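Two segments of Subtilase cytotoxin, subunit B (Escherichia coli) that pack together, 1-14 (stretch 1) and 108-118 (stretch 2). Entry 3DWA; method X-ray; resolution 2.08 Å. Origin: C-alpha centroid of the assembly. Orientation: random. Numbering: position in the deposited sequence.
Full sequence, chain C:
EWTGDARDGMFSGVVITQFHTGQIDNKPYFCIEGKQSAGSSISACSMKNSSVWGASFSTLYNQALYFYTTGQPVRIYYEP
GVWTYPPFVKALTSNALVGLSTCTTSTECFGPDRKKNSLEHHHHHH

Stretch 1, residues 1-14: EWTGDARDGMFSGV
Stretch 2, residues 108-118: ECFGPDRKKNS

The N-terminal stretch, residues 1-14, packs against the C-terminal stretch, residues 108-118, of the same chain. Together they bury 890 Å². Stretch 2 has no regular helix or strand. Stretch 1 is mostly loop, with a short strand that includes Met10 and a corner at Gly13. The CA atoms pair Gly4 with Arg114 (4.9 Å), Ala6 with Lys115 (4.8 Å) and Arg7 with Lys116 (4.4 Å), so over this part the two chains run in the same direction. Outside this run, Ser12 CA lies 6.8 Å from Cys109 CA, which comes earlier in stretch 2.

Arg114 is the centre of the contact, with 183 Å² covered. Its backbone is extended (phi/psi -90/93). Its side chain is extended through chi3 (chi1, chi2 and chi3 all t), and chi4 at 81° turns the guanidinium. This reach carries the guanidinium to carbonyls of stretch 1. Arg114 NH1 donates to Thr3 O at 3.1 Å and 161°. Trp2 O is 3.0 Å from the same Arg114 NH1. Both carbonyl oxygens lie near the plane of the guanidinium, at its edge. Arg114 NE makes a weak hydrogen bond to Asp8 O, 3.3 Å and 132°. Arg7 CB lies over one face of the group. Asp5 OD2 is 4.5 Å from Arg114 NH1, too far for a salt bridge, but water 1 links the two side chains: it donates to Asp5 OD2 at 2.6 Å and accepts from Arg114 NH2 at 3.1 Å. A long, charged donor suits a place lined with carbonyl oxygens.

The Trp2 and Thr3 carbonyls are presented by a type I turn from Trp2 to Asp5. Asp5 N donates to Trp2 O (2.9 Å), and Trp2 N donates to Asp5 OD2 (2.9 Å), with Asp5 chi1 in m. Asp5 O also receives a CA-H...O contact from Arg114 CA at 3.5 Å.

Met10, a selenomethionine, is next, with 98 Å² covered. It points toward stretch 2 from an extended backbone (-149/158), with chi1 p and chi2 and chi3 t. Met10 CG is 3.3 Å from Arg114 O, and Met10 CE is 3.6 Å from Asp113 OD1 and 3.7 Å from Lys115 NZ. The long, flexible chain thus lies along three consecutive residues. Water 3 donates to Arg114 O (2.8 Å) and accepts weakly from Met10 N (3.1 Å). Before Met10, the Asp8-Gly9 peptide is cis, and Gly9 CA makes a CA-H...O contact with Arg114 O at 3.5 Å.

Pro112, with 70 Å² covered, points toward stretch 1. Pro112 CB is 3.9 Å from Trp2 CZ2, an apolar contact oblique to the indole, whose chi1 is t. Pro112 CG is 3.6 Å from Gly4 CA. A CB on Gly4 would clash with Pro112 CB and Trp2 CZ2, so glycine fits here.

Among the exposed residues, Ala6 CA is 3.1 Å from Lys115 O. Water 2 donates to Asp8 OD1 (2.8 Å) and accepts from Lys116 N (3.0 Å). Further on, Ser12 CB touches Cys109 SG at 3.6 Å.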

ATOM      1  N   GLU C   1      20.068   9.337 -17.364  1.00 28.01           N
ATOM      2  CA  GLU C   1      20.256   7.941 -16.881  1.00 28.00           C
ATOM      3  C   GLU C   1      19.067   7.080 -17.313  1.00 27.83           C
ATOM      4  O   GLU C   1      17.951   7.574 -17.539  1.00 28.15           O
ATOM      5  CB  GLU C   1      20.527   7.903 -15.352  1.00 28.08           C
ATOM      6  CG  GLU C   1      19.267   7.724 -14.407  1.00 29.31           C
ATOM      7  CD  GLU C   1      18.230   8.855 -14.498  1.00 30.11           C
ATOM      8  OE1 GLU C   1      17.152   8.729 -13.892  1.00 26.97           O
ATOM      9  OE2 GLU C   1      18.494   9.898 -15.141  1.00 32.31           O
ATOM     10  N   TRP C   2      19.303   5.794 -17.482  1.00 26.42           N
ATOM     11  CA  TRP C   2      18.207   4.913 -17.709  1.00 25.14           C
ATOM     12  C   TRP C   2      18.639   3.544 -17.245  1.00 25.57           C
ATOM     13  O   TRP C   2      19.770   3.122 -17.495  1.00 25.55           O
ATOM     14  CB  TRP C   2      17.794   4.922 -19.187  1.00 24.46           C
ATOM     15  CG  TRP C   2      16.750   3.885 -19.558  1.00 24.33           C
ATOM     16  CD1 TRP C   2      15.638   3.550 -18.835  1.00 22.80           C
ATOM     17  CD2 TRP C   2      16.711   3.093 -20.736  1.00 22.11           C
ATOM     18  NE1 TRP C   2      14.927   2.590 -19.488  1.00 21.75           N
ATOM     19  CE2 TRP C   2      15.561   2.288 -20.657  1.00 21.68           C
ATOM     20  CE3 TRP C   2      17.563   2.960 -21.850  1.00 24.81           C
ATOM     21  CZ2 TRP C   2      15.224   1.354 -21.638  1.00 21.56           C
ATOM     22  CZ3 TRP C   2      17.221   2.041 -22.833  1.00 20.97           C
ATOM     23  CH2 TRP C   2      16.071   1.255 -22.728  1.00 23.99           C
ATOM     24  N   THR C   3      17.731   2.882 -16.534  1.00 24.40           N
ATOM     25  CA  THR C   3      17.817   1.476 -16.209  1.00 24.46           C
ATOM     26  C   THR C   3      18.388   0.634 -17.352  1.00 24.92           C
ATOM     27  O   THR C   3      19.200  -0.238 -17.091  1.00 25.93           O
ATOM     28  CB  THR C   3      16.415   0.926 -15.818  1.00 24.41           C
ATOM     29  OG1 THR C   3      16.009   1.528 -14.588  1.00 23.96           O
ATOM     30  CG2 THR C   3      16.428  -0.603 -15.667  1.00 21.79           C
ATOM     31  N   GLY C   4      17.961   0.886 -18.592  1.00 25.11           N
ATOM     32  CA  GLY C   4      18.417   0.122 -19.743  1.00 24.82           C
ATOM     33  C   GLY C   4      19.668   0.596 -20.469  1.00 25.89           C
ATOM     34  O   GLY C   4      19.945   0.121 -21.580  1.00 27.69           O
ATOM     35  N   ASP C   5      20.387   1.551 -19.890  1.00 26.01           N
ATOM     36  CA  ASP C   5      21.703   1.971 -20.419  1.00 28.25           C
ATOM     37  C   ASP C   5      22.621   0.748 -20.634  1.00 29.15           C
ATOM     38  O   ASP C   5      22.610  -0.188 -19.821  1.00 29.07           O
ATOM     39  CB  ASP C   5      22.399   2.946 -19.440  1.00 27.60           C
ATOM     40  CG  ASP C   5      21.759   4.364 -19.423  1.00 30.14           C
ATOM     41  OD1 ASP C   5      20.997   4.713 -20.364  1.00 32.00           O
ATOM     42  OD2 ASP C   5      21.988   5.117 -18.433  1.00 29.07           O
ATOM     43  N   ALA C   6      23.424   0.760 -21.704  1.00 29.43           N
ATOM     44  CA  ALA C   6      24.401  -0.301 -21.950  1.00 29.56           C
ATOM     45  C   ALA C   6      25.594  -0.130 -21.001  1.00 30.34           C
ATOM     46  O   ALA C   6      26.621   0.472 -21.364  1.00 30.87           O
ATOM     47  CB  ALA C   6      24.829  -0.327 -23.471  1.00 29.37           C
ATOM     48  N   ARG C   7      25.437  -0.625 -19.766  1.00 30.27           N
ATOM     49  CA  ARG C   7      26.391  -0.406 -18.666  1.00 31.56           C
ATOM     50  C   ARG C   7      26.264  -1.588 -17.736  1.00 29.65           C
ATOM     51  O   ARG C   7      25.332  -2.345 -17.871  1.00 29.92           O
ATOM     52  CB  ARG C   7      26.071   0.890 -17.879  1.00 31.79           C
ATOM     53  CG  ARG C   7      26.424   2.197 -18.593  1.00 35.29           C
ATOM     54  CD  ARG C   7      25.675   3.388 -18.001  1.00 36.56           C
ATOM     55  NE  ARG C   7      26.036   3.618 -16.587  1.00 43.95           N
ATOM     56  CZ  ARG C   7      27.177   4.168 -16.175  1.00 48.50           C
ATOM     57  NH1 ARG C   7      28.097   4.565 -17.055  1.00 50.42           N
ATOM     58  NH2 ARG C   7      27.414   4.327 -14.874  1.00 50.77           N
ATOM     59  N   ASP C   8      27.195  -1.751 -16.801  1.00 29.36           N
ATOM     60  CA  ASP C   8      27.066  -2.741 -15.733  1.00 28.85           C
ATOM     61  C   ASP C   8      25.880  -2.320 -14.817  1.00 27.39           C
ATOM     62  O   ASP C   8      25.822  -1.151 -14.386  1.00 27.14           O
ATOM     63  CB  ASP C   8      28.337  -2.795 -14.860  1.00 30.02           C
ATOM     64  CG  ASP C   8      29.548  -3.438 -15.566  1.00 34.72           C
ATOM     65  OD1 ASP C   8      29.376  -4.233 -16.544  1.00 37.77           O
ATOM     66  OD2 ASP C   8      30.685  -3.138 -15.103  1.00 40.55           O
ATOM     67  N   GLY C   9      24.951  -3.223 -14.490  1.00 25.51           N
ATOM     68  CA  GLY C   9      24.893  -4.622 -14.895  1.00 24.66           C
ATOM     69  C   GLY C   9      23.489  -5.136 -14.598  1.00 25.04           C
ATOM     70  O   GLY C   9      22.607  -4.390 -14.130  1.00 24.70           O
HETATM   71  N   MSE C  10      23.278  -6.416 -14.815  1.00 24.67           N
HETATM   72  CA  MSE C  10      22.015  -7.035 -14.438  1.00 26.79           C
HETATM   73  C   MSE C  10      22.301  -8.479 -14.083  1.00 25.67           C
HETATM   74  O   MSE C  10      23.328  -9.006 -14.486  1.00 24.69           O
HETATM   75  CB  MSE C  10      21.037  -6.973 -15.604  1.00 25.60           C
HETATM   76  CG  MSE C  10      21.613  -7.594 -16.835  1.00 26.20           C
HETATM   77 SE   MSE C  10      20.314  -7.483 -18.215  1.00 36.85          SE
HETATM   78  CE  MSE C  10      21.107  -8.608 -19.592  1.00 26.91           C
ATOM     79  N   PHE C  11      21.419  -9.107 -13.304  1.00 25.57           N
ATOM     80  CA  PHE C  11      21.508 -10.543 -13.052  1.00 25.37           C
ATOM     81  C   PHE C  11      20.133 -11.088 -13.300  1.00 24.77           C
ATOM     82  O   PHE C  11      19.152 -10.567 -12.733  1.00 24.56           O
ATOM     83  CB  PHE C  11      21.955 -10.829 -11.611  1.00 28.11           C
ATOM     84  CG  PHE C  11      23.413 -10.538 -11.367  1.00 29.29           C
ATOM     85  CD1 PHE C  11      24.392 -11.371 -11.878  1.00 33.27           C
ATOM     86  CD2 PHE C  11      23.797  -9.415 -10.690  1.00 34.10           C
ATOM     87  CE1 PHE C  11      25.744 -11.101 -11.678  1.00 35.81           C
ATOM     88  CE2 PHE C  11      25.147  -9.139 -10.482  1.00 35.05           C
ATOM     89  CZ  PHE C  11      26.120  -9.990 -10.993  1.00 34.77           C
ATOM     90  N   SER C  12      20.044 -12.100 -14.170  1.00 22.64           N
ATOM     91  CA  SER C  12      18.760 -12.669 -14.541  1.00 22.16           C
ATOM     92  C   SER C  12      18.501 -13.944 -13.781  1.00 22.02           C
ATOM     93  O   SER C  12      19.480 -14.588 -13.319  1.00 22.34           O
ATOM     94  CB  SER C  12      18.671 -12.939 -16.037  1.00 21.35           C
ATOM     95  OG  SER C  12      18.976 -11.770 -16.732  1.00 21.42           O
ATOM     96  N   GLY C  13      17.203 -14.292 -13.663  1.00 20.76           N
ATOM     97  CA  GLY C  13      16.736 -15.500 -12.950  1.00 21.38           C
ATOM     98  C   GLY C  13      17.148 -15.601 -11.475  1.00 21.44           C
ATOM     99  O   GLY C  13      17.505 -16.697 -10.962  1.00 22.93           O
ATOM    100  N   VAL C  14      17.110 -14.468 -10.801  1.00 19.58           N
ATOM    101  CA  VAL C  14      17.453 -14.330  -9.413  1.00 20.10           C
ATOM    102  C   VAL C  14      16.219 -14.511  -8.527  1.00 20.51           C
ATOM    103  O   VAL C  14      15.144 -13.947  -8.821  1.00 21.03           O
ATOM    104  CB  VAL C  14      18.028 -12.892  -9.237  1.00 21.62           C
ATOM    105  CG1 VAL C  14      18.257 -12.489  -7.788  1.00 20.90           C
ATOM    106  CG2 VAL C  14      19.296 -12.771 -10.080  1.00 24.74           C
ATOM    107  N   GLU C 108      16.135 -15.429 -19.789  1.00 28.90           N
ATOM    108  CA  GLU C 108      15.272 -14.561 -20.583  1.00 29.45           C
ATOM    109  C   GLU C 108      14.257 -13.837 -19.692  1.00 28.32           C
ATOM    110  O   GLU C 108      13.413 -14.476 -19.049  1.00 27.40           O
ATOM    111  CB  GLU C 108      14.524 -15.364 -21.653  1.00 29.98           C
ATOM    112  CG  GLU C 108      15.395 -15.790 -22.869  1.00 35.18           C
ATOM    113  CD  GLU C 108      16.149 -14.616 -23.515  1.00 42.07           C
ATOM    114  OE1 GLU C 108      15.505 -13.565 -23.786  1.00 44.11           O
ATOM    115  OE2 GLU C 108      17.380 -14.752 -23.746  1.00 43.68           O
ATOM    116  N   CYS C 109      14.354 -12.507 -19.666  1.00 27.17           N
ATOM    117  CA  CYS C 109      13.525 -11.668 -18.807  1.00 27.27           C
ATOM    118  C   CYS C 109      12.925 -10.514 -19.598  1.00 27.39           C
ATOM    119  O   CYS C 109      13.393 -10.207 -20.691  1.00 26.64           O
ATOM    120  CB  CYS C 109      14.314 -11.196 -17.567  1.00 26.49           C
ATOM    121  SG  CYS C 109      15.100 -12.632 -16.685  1.00 25.99           S
ATOM    122  N   PHE C 110      11.900  -9.880 -19.030  1.00 26.51           N
ATOM    123  CA  PHE C 110      11.197  -8.782 -19.683  1.00 26.93           C
ATOM    124  C   PHE C 110      11.911  -7.427 -19.505  1.00 27.17           C
ATOM    125  O   PHE C 110      12.365  -7.099 -18.443  1.00 28.57           O
ATOM    126  CB  PHE C 110       9.752  -8.740 -19.131  1.00 26.16           C
ATOM    127  CG  PHE C 110       8.869  -7.692 -19.771  1.00 27.11           C
ATOM    128  CD1 PHE C 110       8.645  -7.690 -21.145  1.00 25.26           C
ATOM    129  CD2 PHE C 110       8.224  -6.728 -18.981  1.00 25.92           C
ATOM    130  CE1 PHE C 110       7.827  -6.719 -21.726  1.00 27.69           C
ATOM    131  CE2 PHE C 110       7.405  -5.749 -19.555  1.00 26.71           C
ATOM    132  CZ  PHE C 110       7.199  -5.755 -20.939  1.00 27.87           C
ATOM    133  N   GLY C 111      12.003  -6.606 -20.521  1.00 26.55           N
ATOM    134  CA  GLY C 111      12.665  -5.341 -20.278  1.00 27.18           C
ATOM    135  C   GLY C 111      13.958  -5.196 -21.061  1.00 27.30           C
ATOM    136  O   GLY C 111      14.306  -6.098 -21.820  1.00 26.15           O
ATOM    137  N   PRO C 112      14.675  -4.077 -20.847  1.00 27.91           N
ATOM    138  CA  PRO C 112      15.935  -3.850 -21.526  1.00 29.09           C
ATOM    139  C   PRO C 112      17.074  -4.705 -20.927  1.00 29.90           C
ATOM    140  O   PRO C 112      16.993  -5.155 -19.789  1.00 29.45           O
ATOM    141  CB  PRO C 112      16.214  -2.367 -21.263  1.00 28.34           C
ATOM    142  CG  PRO C 112      15.584  -2.131 -19.877  1.00 29.68           C
ATOM    143  CD  PRO C 112      14.343  -2.986 -19.902  1.00 28.52           C
ATOM    144  N   ASP C 113      18.125  -4.885 -21.719  1.00 31.40           N
ATOM    145  CA  ASP C 113      19.418  -5.392 -21.278  1.00 32.76           C
ATOM    146  C   ASP C 113      20.307  -4.287 -20.756  1.00 32.59           C
ATOM    147  O   ASP C 113      20.857  -3.495 -21.576  1.00 36.27           O
ATOM    148  CB  ASP C 113      20.187  -6.003 -22.466  1.00 32.54           C
ATOM    149  CG  ASP C 113      19.538  -7.236 -23.025  1.00 36.73           C
ATOM    150  OD1 ASP C 113      18.840  -7.968 -22.301  1.00 35.49           O
ATOM    151  OD2 ASP C 113      19.758  -7.483 -24.227  1.00 42.17           O
ATOM    152  N   ARG C 114      20.589  -4.303 -19.457  1.00 31.21           N
ATOM    153  CA  ARG C 114      21.627  -3.440 -18.905  1.00 29.38           C
ATOM    154  C   ARG C 114      22.961  -4.208 -18.942  1.00 30.08           C
ATOM    155  O   ARG C 114      23.288  -4.957 -18.020  1.00 28.30           O
ATOM    156  CB  ARG C 114      21.261  -2.959 -17.495  1.00 28.82           C
ATOM    157  CG  ARG C 114      22.219  -1.970 -16.860  1.00 27.26           C
ATOM    158  CD  ARG C 114      21.737  -1.508 -15.472  1.00 27.19           C
ATOM    159  NE  ARG C 114      22.631  -0.490 -14.900  1.00 25.58           N
ATOM    160  CZ  ARG C 114      22.590   0.806 -15.214  1.00 24.33           C
ATOM    161  NH1 ARG C 114      21.688   1.258 -16.065  1.00 21.97           N
ATOM    162  NH2 ARG C 114      23.449   1.655 -14.671  1.00 23.96           N
ATOM    163  N   LYS C 115      23.721  -4.013 -20.024  1.00 30.33           N
ATOM    164  CA  LYS C 115      24.981  -4.716 -20.249  1.00 32.34           C
ATOM    165  C   LYS C 115      25.943  -3.839 -21.070  1.00 31.77           C
ATOM    166  O   LYS C 115      25.522  -3.194 -22.039  1.00 31.69           O
ATOM    167  CB  LYS C 115      24.720  -6.035 -21.001  1.00 31.24           C
ATOM    168  CG  LYS C 115      25.841  -7.058 -20.844  1.00 35.88           C
ATOM    169  CD  LYS C 115      25.870  -8.125 -21.939  1.00 36.24           C
ATOM    170  CE  LYS C 115      24.741  -9.154 -21.776  1.00 45.62           C
ATOM    171  NZ  LYS C 115      24.537  -9.675 -20.362  1.00 47.30           N
ATOM    172  N   LYS C 116      27.218  -3.823 -20.684  1.00 31.99           N
ATOM    173  CA  LYS C 116      28.273  -3.220 -21.502  1.00 32.79           C
ATOM    174  C   LYS C 116      28.272  -3.841 -22.867  1.00 33.25           C
ATOM    175  O   LYS C 116      28.162  -5.056 -22.999  1.00 32.14           O
ATOM    176  CB  LYS C 116      29.659  -3.425 -20.890  1.00 32.82           C
ATOM    177  CG  LYS C 116      29.951  -2.515 -19.729  1.00 36.11           C
ATOM    178  CD  LYS C 116      31.397  -2.122 -19.706  1.00 41.91           C
ATOM    179  CE  LYS C 116      32.149  -2.870 -18.681  1.00 45.41           C
ATOM    180  NZ  LYS C 116      33.431  -2.156 -18.398  1.00 49.48           N
ATOM    181  N   ASN C 117      28.380  -2.994 -23.889  1.00 34.14           N
ATOM    182  CA  ASN C 117      28.561  -3.485 -25.251  1.00 34.98           C
ATOM    183  C   ASN C 117      29.881  -4.216 -25.337  1.00 35.74           C
ATOM    184  O   ASN C 117      30.760  -4.031 -24.505  1.00 34.83           O
ATOM    185  CB  ASN C 117      28.508  -2.332 -26.252  1.00 34.93           C
ATOM    186  CG  ASN C 117      27.100  -1.822 -26.453  1.00 34.22           C
ATOM    187  OD1 ASN C 117      26.826  -0.613 -26.444  1.00 34.49           O
ATOM    188  ND2 ASN C 117      26.187  -2.749 -26.589  1.00 33.76           N
ATOM    189  N   SER C 118      30.019  -5.080 -26.323  1.00 37.71           N
ATOM    190  CA  SER C 118      31.281  -5.796 -26.486  1.00 39.77           C
ATOM    191  C   SER C 118      32.110  -4.925 -27.427  1.00 40.64           C
ATOM    192  O   SER C 118      31.583  -4.008 -28.076  1.00 40.60           O
ATOM    193  CB  SER C 118      31.018  -7.169 -27.102  1.00 39.45           C
ATOM    194  OG  SER C 118      30.511  -6.999 -28.424  1.00 41.81           O
TER
HETATM  195  O   HOH W   1      22.686   4.300 -16.080  1.00 27.17           O
HETATM  196  O   HOH W   2      27.695  -5.603 -18.283  1.00 28.60           O
HETATM  197  O   HOH W   3      25.055  -6.964 -17.303  1.00 23.29           O